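Local structure of cadherin-23 (Mus musculus, 5UZ8) at residues Q257-L262 with V272-G277; D157-F162 with Y185-L190; M267-V272 with T281-Q286; V232-P237 with L285-R290. The protein is a calcium-binding cadherin of hearing that probably serves cell adhesion and mechanotransduction through a row of extracellular cadherin domains. All coordinates share one frame; numbering follows the deposited sequence. Where two conformers were deposited one is given.

In the fold
Contacts 1, 3 and 4 all lie in the third cadherin domain of the fragment, whereas contact 2 belongs to the middle one, its centre about 41 Å from that of contact 1. Between these two lies the calcium-bound linker of the domains, which here also holds a glutathione. The side chain of Leu-258 in contact 1 is about 6 Å from a bound calcium ion, and that of Lys-161 in contact 2 about 8 Å from the glutathione. Contacts 1 and 3 interleave along the chain and share Val-272, their centres about 16 Å apart. Contact 4 shares Leu-285 and Gln-286 with contact 3, centre to centre about 9 Å, and is the farthest from the linker.

Contact 1 (Q257-L262 with V272-G277); sequences QLTYSL and VDMDSG
The ring of Tyr-260 lies against the turn of residues 272-277, with Gly-277 CA over one face and Asp-275 O at its edge, in the ring plane. This joins the two sheets of a cadherin beta-sandwich: strand 259-263, an outer strand of one sheet, meets the loop between strands 270-272 and 278-281 of the other. Gly-277 CA makes a CH-pi contact 4.1 Å from the centroid of the Tyr-260 ring. At the far end of the ring, the hydroxyl is hydrogen-bonded to Ala-247 N. An alanine in place of Tyr-260 would probably leave Gly-277 CA without its ring face and Ala-247 N without its mate. The backbone N of Tyr-260 donates to a lone pair of Met-274 O, 2.8 Å away and nearly straight at 164°. Thr-259 CA adds a C-H contact to the same Met-274 O at 3.2 Å. Beside it, the Thr-259 and Met-274 side chains point the same way, Thr-259 CG2 to Met-274 CE 4.0 Å. With CG2 anti to the backbone N, Val-272 rests that methyl on Tyr-260 CB and turns CG1 to Leu-262 CG, 3.8 Å away. The turn is braced by Asp-273 OD1, which accepts from Asp-275 N, an Asx turn, and from Ser-276 N on the opposite face of the carboxylate plane. Water 2 donates to both Leu-258 O and Asp-275 OD1, the latter at 2.6 Å.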
loop_
_atom_site.group_PDB
_atom_site.type_symbol
_atom_site.label_atom_id
_atom_site.label_comp_id
_atom_site.label_asym_id
_atom_site.label_seq_id
_atom_site.Cartn_x
_atom_site.Cartn_y
_atom_site.Cartn_z
ATOM N N GLN A 257 10.756 32.714 -6.024
ATOM C CA GLN A 257 11.104 33.714 -7.039
ATOM C C GLN A 257 11.279 35.079 -6.376
ATOM O O GLN A 257 10.354 35.570 -5.759
ATOM C CB GLN A 257 10.014 33.778 -8.120
ATOM C CG GLN A 257 10.192 32.733 -9.215
ATOM C CD GLN A 257 11.510 32.929 -9.933
ATOM O OE1 GLN A 257 11.709 33.934 -10.632
ATOM N NE2 GLN A 257 12.474 32.029 -9.670
ATOM N N LEU A 258 12.454 35.680 -6.505
ATOM C CA LEU A 258 12.817 36.828 -5.672
ATOM C C LEU A 258 12.877 38.113 -6.451
ATOM O O LEU A 258 13.358 38.135 -7.599
ATOM C CB LEU A 258 14.187 36.592 -5.036
ATOM C CG LEU A 258 14.321 35.342 -4.182
ATOM C CD1 LEU A 258 15.747 35.164 -3.666
ATOM C CD2 LEU A 258 13.329 35.382 -3.035
ATOM N N THR A 259 12.416 39.188 -5.830
ATOM C CA THR A 259 12.565 40.497 -6.403
ATOM C C THR A 259 13.289 41.376 -5.383
ATOM O O THR A 259 13.017 41.307 -4.173
ATOM C CB THR A 259 11.217 41.093 -6.853
ATOM O OG1 THR A 259 10.288 41.036 -5.794
ATOM C CG2 THR A 259 10.623 40.284 -7.972
ATOM N N TYR A 260 14.216 42.195 -5.870
ATOM C CA TYR A 260 15.060 43.062 -5.015
ATOM C C TYR A 260 14.578 44.503 -5.000
ATOM O O TYR A 260 14.100 45.031 -6.001
ATOM C CB TYR A 260 16.497 43.048 -5.514
ATOM C CG TYR A 260 17.085 41.676 -5.479
ATOM C CD1 TYR A 260 17.656 41.174 -4.314
ATOM C CD2 TYR A 260 17.027 40.846 -6.591
ATOM C CE1 TYR A 260 18.190 39.889 -4.288
ATOM C CE2 TYR A 260 17.534 39.552 -6.556
ATOM C CZ TYR A 260 18.112 39.082 -5.396
ATOM O OH TYR A 260 18.623 37.785 -5.347
ATOM N N SER A 261 14.728 45.151 -3.855
ATOM C CA SER A 261 14.431 46.554 -3.723
ATOM C C SER A 261 15.425 47.137 -2.724
ATOM O O SER A 261 16.146 46.383 -2.033
ATOM C CB SER A 261 12.989 46.757 -3.262
ATOM O OG SER A 261 12.752 46.082 -2.033
ATOM N N LEU A 262 15.501 48.460 -2.706
ATOM C CA LEU A 262 16.275 49.205 -1.715
ATOM C C LEU A 262 15.368 50.005 -0.787
ATOM O O LEU A 262 14.308 50.505 -1.204
ATOM C CB LEU A 262 17.197 50.205 -2.396
ATOM C CG LEU A 262 18.169 49.598 -3.386
ATOM C CD1 LEU A 262 19.032 50.673 -4.037
ATOM C CD2 LEU A 262 19.027 48.535 -2.713
ATOM N N VAL A 272 18.334 49.321 -7.721
ATOM C CA VAL A 272 18.618 47.904 -7.877
ATOM C C VAL A 272 17.671 47.329 -8.925
ATOM O O VAL A 272 16.463 47.638 -8.928
ATOM C CB VAL A 272 18.514 47.114 -6.564
ATOM C CG1 VAL A 272 17.085 47.088 -6.025
ATOM C CG2 VAL A 272 19.050 45.704 -6.748
ATOM N N ASP A 273 18.221 46.539 -9.836
ATOM C CA ASP A 273 17.396 45.873 -10.844
ATOM C C ASP A 273 16.584 44.857 -10.080
ATOM O O ASP A 273 17.153 44.002 -9.394
ATOM C CB ASP A 273 18.281 45.155 -11.864
ATOM C CG ASP A 273 17.468 44.504 -12.993
ATOM O OD1 ASP A 273 16.830 43.471 -12.762
ATOM O OD2 ASP A 273 17.422 45.074 -14.106
ATOM N N MET A 274 15.265 44.916 -10.205
ATOM C CA MET A 274 14.427 44.068 -9.381
ATOM C C MET A 274 14.644 42.561 -9.602
ATOM O O MET A 274 14.429 41.788 -8.675
ATOM C CB MET A 274 12.953 44.459 -9.528
ATOM C CG MET A 274 12.301 44.129 -10.839
ATOM S SD MET A 274 10.588 44.744 -10.893
ATOM C CE MET A 274 9.848 43.964 -9.449
ATOM N N ASP A 275 15.068 42.148 -10.801
ATOM C CA ASP A 275 15.308 40.723 -11.076
ATOM C C ASP A 275 16.751 40.273 -10.922
ATOM O O ASP A 275 17.002 39.195 -10.358
ATOM C CB ASP A 275 14.791 40.349 -12.462
ATOM C CG ASP A 275 13.319 40.646 -12.611
ATOM O OD1 ASP A 275 12.525 40.258 -11.731
ATOM O OD2 ASP A 275 12.939 41.288 -13.592
ATOM N N SER A 276 17.695 41.074 -11.404
ATOM C CA SER A 276 19.098 40.646 -11.436
ATOM C C SER A 276 19.850 40.911 -10.139
ATOM O O SER A 276 20.902 40.325 -9.906
ATOM C CB SER A 276 19.834 41.334 -12.581
ATOM O OG SER A 276 20.141 42.665 -12.256
ATOM N N GLY A 277 19.352 41.832 -9.316
ATOM C CA GLY A 277 20.069 42.200 -8.102
ATOM C C GLY A 277 21.215 43.167 -8.326
ATOM O O GLY A 277 21.933 43.494 -7.391
HETATM O O HOH W 1 15.739 37.172 -8.950
HETATM O O HOH W 2 12.419 38.149 -10.201
HETATM O O HOH W 3 13.810 47.326 -7.487
#

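Contact 2 (D157-F162 with Y185-L190); sequences DGEGKF and YILTAL
Phe-162 and Tyr-185 each hold CG anti to their own carbonyl carbon (chi1 -55° and -62°), and from there their rings meet in a T-shaped stack. The edge of Phe-162 is turned to the face of Tyr-185, with planes at 78° and centroids 4.9 Å apart. The leading atom, Phe-162 CE2, stands over the centre of the Tyr-185 ring, 3.4 Å above its plane. Glu-159 reaches the rim of the same ring: its carboxylate carbon CD lies in the ring plane, and OE1 is 3.4 Å from Tyr-185 CE2. Lys-161 passes near the phenol end, with CG 3.7 Å from Tyr-185 OH, before its NZ goes on to Ser-176 O. An alanine at Tyr-185 would probably leave the Phe-162 edge without a face to point at and the Glu-159 carboxylate without its aromatic rim. Two residues on in strand 184-193, Leu-187 CD1 lies 3.8 Å from Phe-162 CD2, the side chains crossing at about a right angle, while Leu-187 CD2 touches Asp-157 O at 3.6 Å. In this way the loop ahead of strand 162-164 closes over one sheet of the middle cadherin sandwich. Water 4 accepts from both Asp-157 N and Thr-188 N, and water 5 links Glu-159 OE2 to Ile-186 N. No direct hydrogen bond crosses the contact; aromatic and aliphatic packing, with water bridges, does the joining, and the Glu-159 OE1 to Lys-182 NZ salt bridge is likely to steady the carboxylate.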
loop_
_atom_site.group_PDB
_atom_site.type_symbol
_atom_site.label_atom_id
_atom_site.label_comp_id
_atom_site.label_asym_id
_atom_site.label_seq_id
_atom_site.Cartn_x
_atom_site.Cartn_y
_atom_site.Cartn_z
ATOM N N ASP A 157 8.677 0.499 5.984
ATOM C CA ASP A 157 9.460 1.568 6.636
ATOM C C ASP A 157 8.772 2.916 6.386
ATOM O O ASP A 157 8.935 3.546 5.323
ATOM C CB ASP A 157 10.906 1.596 6.130
ATOM C CG ASP A 157 11.738 2.747 6.742
ATOM O OD1 ASP A 157 11.320 3.393 7.742
ATOM O OD2 ASP A 157 12.848 2.988 6.219
ATOM N N GLY A 158 8.029 3.356 7.395
ATOM C CA GLY A 158 7.385 4.644 7.376
ATOM C C GLY A 158 8.311 5.832 7.543
ATOM O O GLY A 158 7.837 6.956 7.427
ATOM N N GLU A 159 9.596 5.574 7.853
ATOM C CA GLU A 159 10.641 6.595 8.008
ATOM C C GLU A 159 10.397 7.504 9.234
ATOM O O GLU A 159 10.977 8.578 9.362
ATOM C CB GLU A 159 10.799 7.399 6.712
ATOM C CG GLU A 159 11.031 6.515 5.485
ATOM C CD GLU A 159 11.207 7.309 4.186
ATOM O OE1 GLU A 159 11.744 8.468 4.233
ATOM O OE2 GLU A 159 10.780 6.745 3.127
ATOM N N GLY A 160 9.536 7.038 10.134
ATOM C CA GLY A 160 9.065 7.866 11.237
ATOM C C GLY A 160 8.136 8.997 10.829
ATOM O O GLY A 160 7.745 9.791 11.698
ATOM N N LYS A 161 7.758 9.066 9.540
ATOM C CA LYS A 161 6.894 10.122 9.042
ATOM C C LYS A 161 5.447 9.673 8.853
ATOM O O LYS A 161 4.554 10.516 8.922
ATOM C CB LYS A 161 7.394 10.640 7.682
ATOM C CG LYS A 161 8.883 10.990 7.610
ATOM C CD LYS A 161 9.358 11.786 8.794
ATOM C CE LYS A 161 8.814 13.184 8.741
ATOM N NZ LYS A 161 9.468 14.027 9.795
ATOM N N PHE A 162 5.246 8.395 8.551
ATOM C CA PHE A 162 3.931 7.818 8.291
ATOM C C PHE A 162 3.729 6.523 9.060
ATOM O O PHE A 162 4.691 5.795 9.362
ATOM C CB PHE A 162 3.779 7.512 6.804
ATOM C CG PHE A 162 4.019 8.707 5.935
ATOM C CD1 PHE A 162 3.030 9.650 5.773
ATOM C CD2 PHE A 162 5.281 8.941 5.384
ATOM C CE1 PHE A 162 3.262 10.803 5.035
ATOM C CE2 PHE A 162 5.508 10.070 4.627
ATOM C CZ PHE A 162 4.494 10.999 4.452
ATOM N N TYR A 185 7.675 10.610 -0.959
ATOM C CA TYR A 185 7.986 9.306 -0.380
ATOM C C TYR A 185 7.401 8.216 -1.273
ATOM O O TYR A 185 6.300 8.388 -1.841
ATOM C CB TYR A 185 7.339 9.224 1.011
ATOM C CG TYR A 185 7.852 10.248 1.973
ATOM C CD1 TYR A 185 7.339 11.543 1.980
ATOM C CD2 TYR A 185 8.865 9.930 2.889
ATOM C CE1 TYR A 185 7.829 12.508 2.873
ATOM C CE2 TYR A 185 9.326 10.857 3.818
ATOM C CZ TYR A 185 8.797 12.153 3.788
ATOM O OH TYR A 185 9.258 13.112 4.644
ATOM N N ILE A 186 8.114 7.098 -1.374
ATOM C CA ILE A 186 7.587 5.911 -2.033
ATOM C C ILE A 186 7.681 4.787 -0.994
ATOM O O ILE A 186 8.754 4.277 -0.746
ATOM C CB ILE A 186 8.373 5.575 -3.327
ATOM C CG1 ILE A 186 8.430 6.814 -4.226
ATOM C CG2 ILE A 186 7.737 4.372 -4.041
ATOM C CD1 ILE A 186 9.139 6.587 -5.547
ATOM N N LEU A 187 6.549 4.462 -0.391
ATOM C CA LEU A 187 6.463 3.547 0.733
ATOM C C LEU A 187 5.935 2.190 0.268
ATOM O O LEU A 187 5.159 2.113 -0.667
ATOM C CB LEU A 187 5.508 4.096 1.752
ATOM C CG LEU A 187 5.789 5.496 2.287
ATOM C CD1 LEU A 187 4.690 5.792 3.303
ATOM C CD2 LEU A 187 7.209 5.535 2.841
ATOM N N THR A 188 6.393 1.133 0.916
ATOM C CA THR A 188 5.864 -0.206 0.681
ATOM C C THR A 188 4.863 -0.549 1.775
ATOM O O THR A 188 5.236 -0.600 2.950
ATOM C CB THR A 188 7.001 -1.235 0.683
ATOM O OG1 THR A 188 7.953 -0.897 -0.344
ATOM C CG2 THR A 188 6.453 -2.619 0.432
ATOM N N ALA A 189 3.618 -0.802 1.383
ATOM C CA ALA A 189 2.584 -1.294 2.290
ATOM C C ALA A 189 2.441 -2.802 2.082
ATOM O O ALA A 189 2.462 -3.272 0.933
ATOM C CB ALA A 189 1.264 -0.608 2.037
ATOM N N LEU A 190 2.302 -3.544 3.183
ATOM C CA LEU A 190 2.223 -5.007 3.145
ATOM C C LEU A 190 0.871 -5.446 3.705
ATOM O O LEU A 190 0.419 -4.862 4.686
ATOM C CB LEU A 190 3.317 -5.573 4.010
ATOM C CG LEU A 190 3.632 -7.043 3.900
ATOM C CD1 LEU A 190 4.249 -7.367 2.541
ATOM C CD2 LEU A 190 4.642 -7.382 4.994
HETATM O O HOH W 4 7.327 1.689 3.787
HETATM O O HOH W 5 10.960 7.247 0.022
#

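Contact 3 (M267-V272 with T281-Q286); sequences MEAFSV and TQRPLQ
Phe-270 and Thr-281 form an antiparallel, non-hydrogen-bonded pair with CA atoms 4.3 Å apart and side chains that diverge. One residue further on, Gln-282 N donates to Ala-269 O at 2.7 Å, coming from above the carbonyl plane (46° out of it). The Gln-282 side chain, extended beyond CG, reaches across to strand 270-272, and NE2 donates to Phe-270 O at 2.7 Å with the acceptor close to the amide plane. Gln-282 was modelled in two conformers, so this second bond describes one of them and is the less certain. Phe-270 begins away from the other segment, yet its ring returns to it: CE2 lies 4.0 Å from Thr-281 CG2, and CZ meets Leu-285 CD1 at 3.9 Å, with the Phe-270 and Leu-285 side chains crossing at about a right angle. Strands 270-272 and 278-281 belong to one sheet of the cadherin sandwich, and the Phe-270 ring enters the interior, where it makes an edge-to-face pair with Phe-291 and touches Leu-293 and Val-313. At the surface, the Arg-283 chain is extended from CG to NE and lays its guanidinium beside Ala-269, NH2 to CB 3.8 Å. NH2 is also salt-bridged to Glu-289 and donates to water 6, which lies in the guanidinium plane and donates in turn to Glu-268 OE2. The other terminal nitrogen, Arg-283 NH1, donates to Pro-284 O at 3.0 Å.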
loop_
_atom_site.group_PDB
_atom_site.type_symbol
_atom_site.label_atom_id
_atom_site.label_comp_id
_atom_site.label_asym_id
_atom_site.label_seq_id
_atom_site.Cartn_x
_atom_site.Cartn_y
_atom_site.Cartn_z
ATOM N N MET A 267 18.296 55.288 -0.583
ATOM C CA MET A 267 17.684 54.669 -1.720
ATOM C C MET A 267 17.758 55.624 -2.931
ATOM O O MET A 267 18.230 55.191 -3.969
ATOM C CB MET A 267 16.295 54.145 -1.446
ATOM C CG MET A 267 15.268 55.192 -1.136
ATOM S SD MET A 267 13.872 54.343 -0.410
ATOM C CE MET A 267 13.095 53.657 -1.872
ATOM N N GLU A 268 17.440 56.914 -2.756
ATOM C CA GLU A 268 17.384 57.882 -3.882
ATOM C C GLU A 268 18.659 58.040 -4.751
ATOM O O GLU A 268 18.573 58.440 -5.914
ATOM C CB GLU A 268 16.914 59.264 -3.375
ATOM C CG GLU A 268 17.907 60.076 -2.499
ATOM C CD GLU A 268 18.337 59.402 -1.177
ATOM O OE1 GLU A 268 17.479 58.750 -0.503
ATOM O OE2 GLU A 268 19.560 59.513 -0.808
ATOM N N ALA A 269 19.828 57.731 -4.189
ATOM C CA ALA A 269 21.088 57.818 -4.922
ATOM C C ALA A 269 21.468 56.534 -5.684
ATOM O O ALA A 269 22.444 56.544 -6.448
ATOM C CB ALA A 269 22.222 58.223 -4.003
ATOM N N PHE A 270 20.742 55.447 -5.453
ATOM C CA PHE A 270 21.035 54.166 -6.093
ATOM C C PHE A 270 19.765 53.507 -6.610
ATOM O O PHE A 270 18.657 53.911 -6.255
ATOM C CB PHE A 270 21.685 53.222 -5.070
ATOM C CG PHE A 270 22.981 53.736 -4.507
ATOM C CD1 PHE A 270 22.992 54.588 -3.429
ATOM C CD2 PHE A 270 24.194 53.387 -5.089
ATOM C CE1 PHE A 270 24.174 55.093 -2.941
ATOM C CE2 PHE A 270 25.393 53.867 -4.588
ATOM C CZ PHE A 270 25.386 54.722 -3.513
ATOM N N SER A 271 19.952 52.482 -7.438
ATOM C CA SER A 271 18.861 51.664 -7.947
ATOM C C SER A 271 19.290 50.223 -7.931
ATOM O O SER A 271 20.478 49.925 -8.105
ATOM C CB SER A 271 18.523 52.049 -9.383
ATOM O OG SER A 271 17.891 53.297 -9.417
ATOM N N VAL A 272 18.334 49.321 -7.721
ATOM C CA VAL A 272 18.618 47.904 -7.877
ATOM C C VAL A 272 17.671 47.329 -8.925
ATOM O O VAL A 272 16.463 47.638 -8.928
ATOM C CB VAL A 272 18.514 47.114 -6.564
ATOM C CG1 VAL A 272 17.085 47.088 -6.025
ATOM C CG2 VAL A 272 19.050 45.704 -6.748
ATOM N N THR A 281 24.407 53.276 -9.471
ATOM C CA THR A 281 24.259 54.638 -8.955
ATOM C C THR A 281 23.167 55.327 -9.771
ATOM O O THR A 281 22.955 54.961 -10.928
ATOM C CB THR A 281 25.557 55.446 -9.092
ATOM O OG1 THR A 281 25.954 55.500 -10.484
ATOM C CG2 THR A 281 26.675 54.802 -8.238
ATOM N N GLN A 282 22.465 56.286 -9.153
ATOM C CA GLN A 282 21.489 57.139 -9.881
ATOM C C GLN A 282 22.107 58.506 -10.223
ATOM O O GLN A 282 21.496 59.309 -10.938
ATOM C CB GLN A 282 20.189 57.349 -9.069
ATOM C CG GLN A 282 19.228 56.163 -8.993
ATOM C CD GLN A 282 17.819 56.555 -8.512
ATOM O OE1 GLN A 282 17.236 57.531 -8.993
ATOM N NE2 GLN A 282 17.262 55.780 -7.573
ATOM N N ARG A 283 23.307 58.770 -9.717
ATOM C CA ARG A 283 23.974 60.057 -9.917
ATOM C C ARG A 283 25.449 59.931 -9.575
ATOM O O ARG A 283 25.843 58.988 -8.871
ATOM C CB ARG A 283 23.342 61.120 -9.006
ATOM C CG ARG A 283 23.429 60.826 -7.499
ATOM C CD ARG A 283 22.908 62.033 -6.724
ATOM N NE ARG A 283 22.858 61.807 -5.289
ATOM C CZ ARG A 283 23.904 61.884 -4.463
ATOM N NH1 ARG A 283 25.132 62.147 -4.911
ATOM N NH2 ARG A 283 23.718 61.661 -3.163
ATOM N N PRO A 284 26.266 60.909 -10.007
ATOM C CA PRO A 284 27.618 60.973 -9.448
ATOM C C PRO A 284 27.606 61.170 -7.938
ATOM O O PRO A 284 26.697 61.820 -7.400
ATOM C CB PRO A 284 28.249 62.197 -10.132
ATOM C CG PRO A 284 27.138 62.874 -10.883
ATOM C CD PRO A 284 26.042 61.894 -11.081
ATOM N N LEU A 285 28.599 60.580 -7.267
ATOM C CA LEU A 285 28.759 60.743 -5.846
ATOM C C LEU A 285 30.006 61.564 -5.595
ATOM O O LEU A 285 30.981 61.472 -6.372
ATOM C CB LEU A 285 28.921 59.377 -5.183
ATOM C CG LEU A 285 27.885 58.305 -5.590
ATOM C CD1 LEU A 285 28.193 56.979 -4.908
ATOM C CD2 LEU A 285 26.500 58.774 -5.240
ATOM N N GLN A 286 29.969 62.358 -4.523
ATOM C CA GLN A 286 31.125 63.109 -4.079
ATOM C C GLN A 286 31.805 62.385 -2.904
ATOM O O GLN A 286 31.195 61.567 -2.199
ATOM C CB GLN A 286 30.742 64.548 -3.720
ATOM C CG GLN A 286 30.379 65.376 -4.962
ATOM C CD GLN A 286 30.167 66.852 -4.678
ATOM O OE1 GLN A 286 30.448 67.346 -3.584
ATOM N NE2 GLN A 286 29.717 67.587 -5.709
HETATM O O HOH W 6 21.181 61.634 -1.801
HETATM O O HOH W 7 16.337 58.870 -7.162
#

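Contact 4 (V232-P237 with L285-R290); sequences VYENEP and LQSYER
Leu-285 O accepts the hydrogen bond that joins the segments: Asn-235 N donates to it at 2.9 Å, nearly along the C=O axis and close to straight (164°). Glu-234 CA adds a lesser C-H contact to the same Leu-285 O at 3.3 Å. Asn-235 takes left-handed backbone angles just after strand 227-233, at the bend where the chain leaves the sheet. Water 8 sits beside this bond and accepts from Leu-285 N and Glu-236 N, so that both polar backbone atoms of Leu-285 are tied to the same bend. Glu-234 has CG between its backbone N and carbonyl carbon (chi1 59°), and from there the extended chain carries OE2 to within 3.6 Å of Ser-287 CB. OE2 also accepts from water 9, which takes the N-H of Ser-287 in turn; the other oxygen, OE1, is hydrogen-bonded to Val-318 N. Ser-287 belongs to a type I beta turn from Gln-286 to Glu-289, closed by Glu-289 N to Gln-286 O at 2.9 Å. A second bond braces the turn: Gln-286 N donates to Glu-289 OE1 at 3.0 Å, almost straight at 174°. Among the apolar groups, Val-232 CG1 meets Leu-285 CD1 at 4.1 Å, the two side chains crossing at about a right angle. In the third cadherin domain, strand 227-233 is an outer strand running parallel to 306-316. Val-232 is backbone-bonded there to Glu-314 and Ile-316, Leu-285 and Glu-234 both rest on Val-315, and the turn of 286-289 leads on into strand 290-298 of the same sheet.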
loop_
_atom_site.group_PDB
_atom_site.type_symbol
_atom_site.label_atom_id
_atom_site.label_comp_id
_atom_site.label_asym_id
_atom_site.label_seq_id
_atom_site.Cartn_x
_atom_site.Cartn_y
_atom_site.Cartn_z
ATOM N N VAL A 232 32.719 53.039 -4.412
ATOM C CA VAL A 232 32.466 53.594 -5.720
ATOM C C VAL A 232 33.410 54.788 -5.868
ATOM O O VAL A 232 33.546 55.588 -4.932
ATOM C CB VAL A 232 30.977 54.042 -5.801
ATOM C CG1 VAL A 232 30.632 54.623 -7.144
ATOM C CG2 VAL A 232 30.080 52.847 -5.518
ATOM N N TYR A 233 34.017 54.946 -7.037
ATOM C CA TYR A 233 34.794 56.169 -7.306
ATOM C C TYR A 233 33.893 57.406 -7.330
ATOM O O TYR A 233 32.765 57.337 -7.786
ATOM C CB TYR A 233 35.594 56.075 -8.614
ATOM C CG TYR A 233 36.785 55.158 -8.500
ATOM C CD1 TYR A 233 37.921 55.548 -7.782
ATOM C CD2 TYR A 233 36.771 53.887 -9.079
ATOM C CE1 TYR A 233 39.010 54.683 -7.646
ATOM C CE2 TYR A 233 37.865 53.034 -8.964
ATOM C CZ TYR A 233 38.965 53.434 -8.240
ATOM O OH TYR A 233 40.046 52.582 -8.134
ATOM N N GLU A 234 34.390 58.512 -6.784
ATOM C CA GLU A 234 33.759 59.828 -6.932
ATOM C C GLU A 234 33.539 60.144 -8.420
ATOM O O GLU A 234 34.310 59.674 -9.259
ATOM C CB GLU A 234 34.644 60.923 -6.303
ATOM C CG GLU A 234 36.045 61.029 -6.911
ATOM C CD GLU A 234 36.931 62.097 -6.271
ATOM O OE1 GLU A 234 38.117 62.189 -6.681
ATOM O OE2 GLU A 234 36.485 62.813 -5.340
ATOM N N ASN A 235 32.496 60.926 -8.729
ATOM C CA ASN A 235 32.286 61.530 -10.062
ATOM C C ASN A 235 32.114 60.547 -11.209
ATOM O O ASN A 235 32.423 60.889 -12.371
ATOM C CB ASN A 235 33.444 62.489 -10.434
ATOM C CG ASN A 235 33.596 63.615 -9.465
ATOM O OD1 ASN A 235 32.616 64.204 -9.057
ATOM N ND2 ASN A 235 34.832 63.948 -9.109
ATOM N N GLU A 236 31.625 59.340 -10.907
ATOM C CA GLU A 236 31.260 58.389 -11.944
ATOM C C GLU A 236 29.835 58.692 -12.392
ATOM O O GLU A 236 29.026 59.165 -11.599
ATOM C CB GLU A 236 31.365 56.951 -11.430
ATOM C CG GLU A 236 32.781 56.472 -11.184
ATOM C CD GLU A 236 33.600 56.433 -12.459
ATOM O OE1 GLU A 236 34.647 57.102 -12.548
ATOM O OE2 GLU A 236 33.185 55.736 -13.392
ATOM N N PRO A 237 29.518 58.421 -13.661
ATOM C CA PRO A 237 28.167 58.719 -14.168
ATOM C C PRO A 237 27.069 57.897 -13.495
ATOM O O PRO A 237 27.347 56.817 -12.970
ATOM C CB PRO A 237 28.254 58.337 -15.646
ATOM C CG PRO A 237 29.382 57.379 -15.717
ATOM C CD PRO A 237 30.380 57.838 -14.706
ATOM N N LEU A 285 28.599 60.580 -7.267
ATOM C CA LEU A 285 28.759 60.743 -5.846
ATOM C C LEU A 285 30.006 61.564 -5.595
ATOM O O LEU A 285 30.981 61.472 -6.372
ATOM C CB LEU A 285 28.921 59.377 -5.183
ATOM C CG LEU A 285 27.885 58.305 -5.590
ATOM C CD1 LEU A 285 28.193 56.979 -4.908
ATOM C CD2 LEU A 285 26.500 58.774 -5.240
ATOM N N GLN A 286 29.969 62.358 -4.523
ATOM C CA GLN A 286 31.125 63.109 -4.079
ATOM C C GLN A 286 31.805 62.385 -2.904
ATOM O O GLN A 286 31.195 61.567 -2.199
ATOM C CB GLN A 286 30.742 64.548 -3.720
ATOM C CG GLN A 286 30.379 65.376 -4.962
ATOM C CD GLN A 286 30.167 66.852 -4.678
ATOM O OE1 GLN A 286 30.448 67.346 -3.584
ATOM N NE2 GLN A 286 29.717 67.587 -5.709
ATOM N N SER A 287 33.086 62.686 -2.719
ATOM C CA SER A 287 33.948 61.841 -1.893
ATOM C C SER A 287 33.556 61.785 -0.432
ATOM O O SER A 287 33.952 60.875 0.241
ATOM C CB SER A 287 35.424 62.300 -1.970
ATOM O OG SER A 287 35.578 63.643 -1.531
ATOM N N TYR A 288 32.872 62.813 0.075
ATOM C CA TYR A 288 32.404 62.823 1.453
ATOM C C TYR A 288 31.241 61.842 1.719
ATOM O O TYR A 288 30.935 61.556 2.875
ATOM C CB TYR A 288 31.995 64.249 1.882
ATOM C CG TYR A 288 30.663 64.678 1.302
ATOM C CD1 TYR A 288 30.586 65.214 0.026
ATOM C CD2 TYR A 288 29.464 64.510 2.028
ATOM C CE1 TYR A 288 29.364 65.605 -0.531
ATOM C CE2 TYR A 288 28.243 64.872 1.469
ATOM C CZ TYR A 288 28.207 65.414 0.180
ATOM O OH TYR A 288 27.012 65.748 -0.423
ATOM N N GLU A 289 30.568 61.381 0.667
ATOM C CA GLU A 289 29.293 60.641 0.826
ATOM C C GLU A 289 29.505 59.211 1.328
ATOM O O GLU A 289 30.451 58.540 0.914
ATOM C CB GLU A 289 28.489 60.656 -0.476
ATOM C CG GLU A 289 28.216 62.088 -0.956
ATOM C CD GLU A 289 27.077 62.182 -1.956
ATOM O OE1 GLU A 289 27.334 62.477 -3.141
ATOM O OE2 GLU A 289 25.932 61.875 -1.542
ATOM N N ARG A 290 28.624 58.770 2.221
ATOM C CA ARG A 290 28.643 57.406 2.769
ATOM C C ARG A 290 27.199 56.959 2.964
ATOM O O ARG A 290 26.374 57.716 3.473
ATOM C CB ARG A 290 29.316 57.337 4.122
ATOM C CG ARG A 290 30.760 57.835 4.151
ATOM C CD ARG A 290 31.589 57.168 5.277
ATOM N NE ARG A 290 30.766 56.389 6.217
ATOM C CZ ARG A 290 30.978 55.118 6.597
ATOM N NH1 ARG A 290 32.052 54.417 6.189
ATOM N NH2 ARG A 290 30.119 54.543 7.444
HETATM O O HOH W 8 30.274 58.502 -8.447
HETATM O O HOH W 9 34.409 64.377 -4.703
#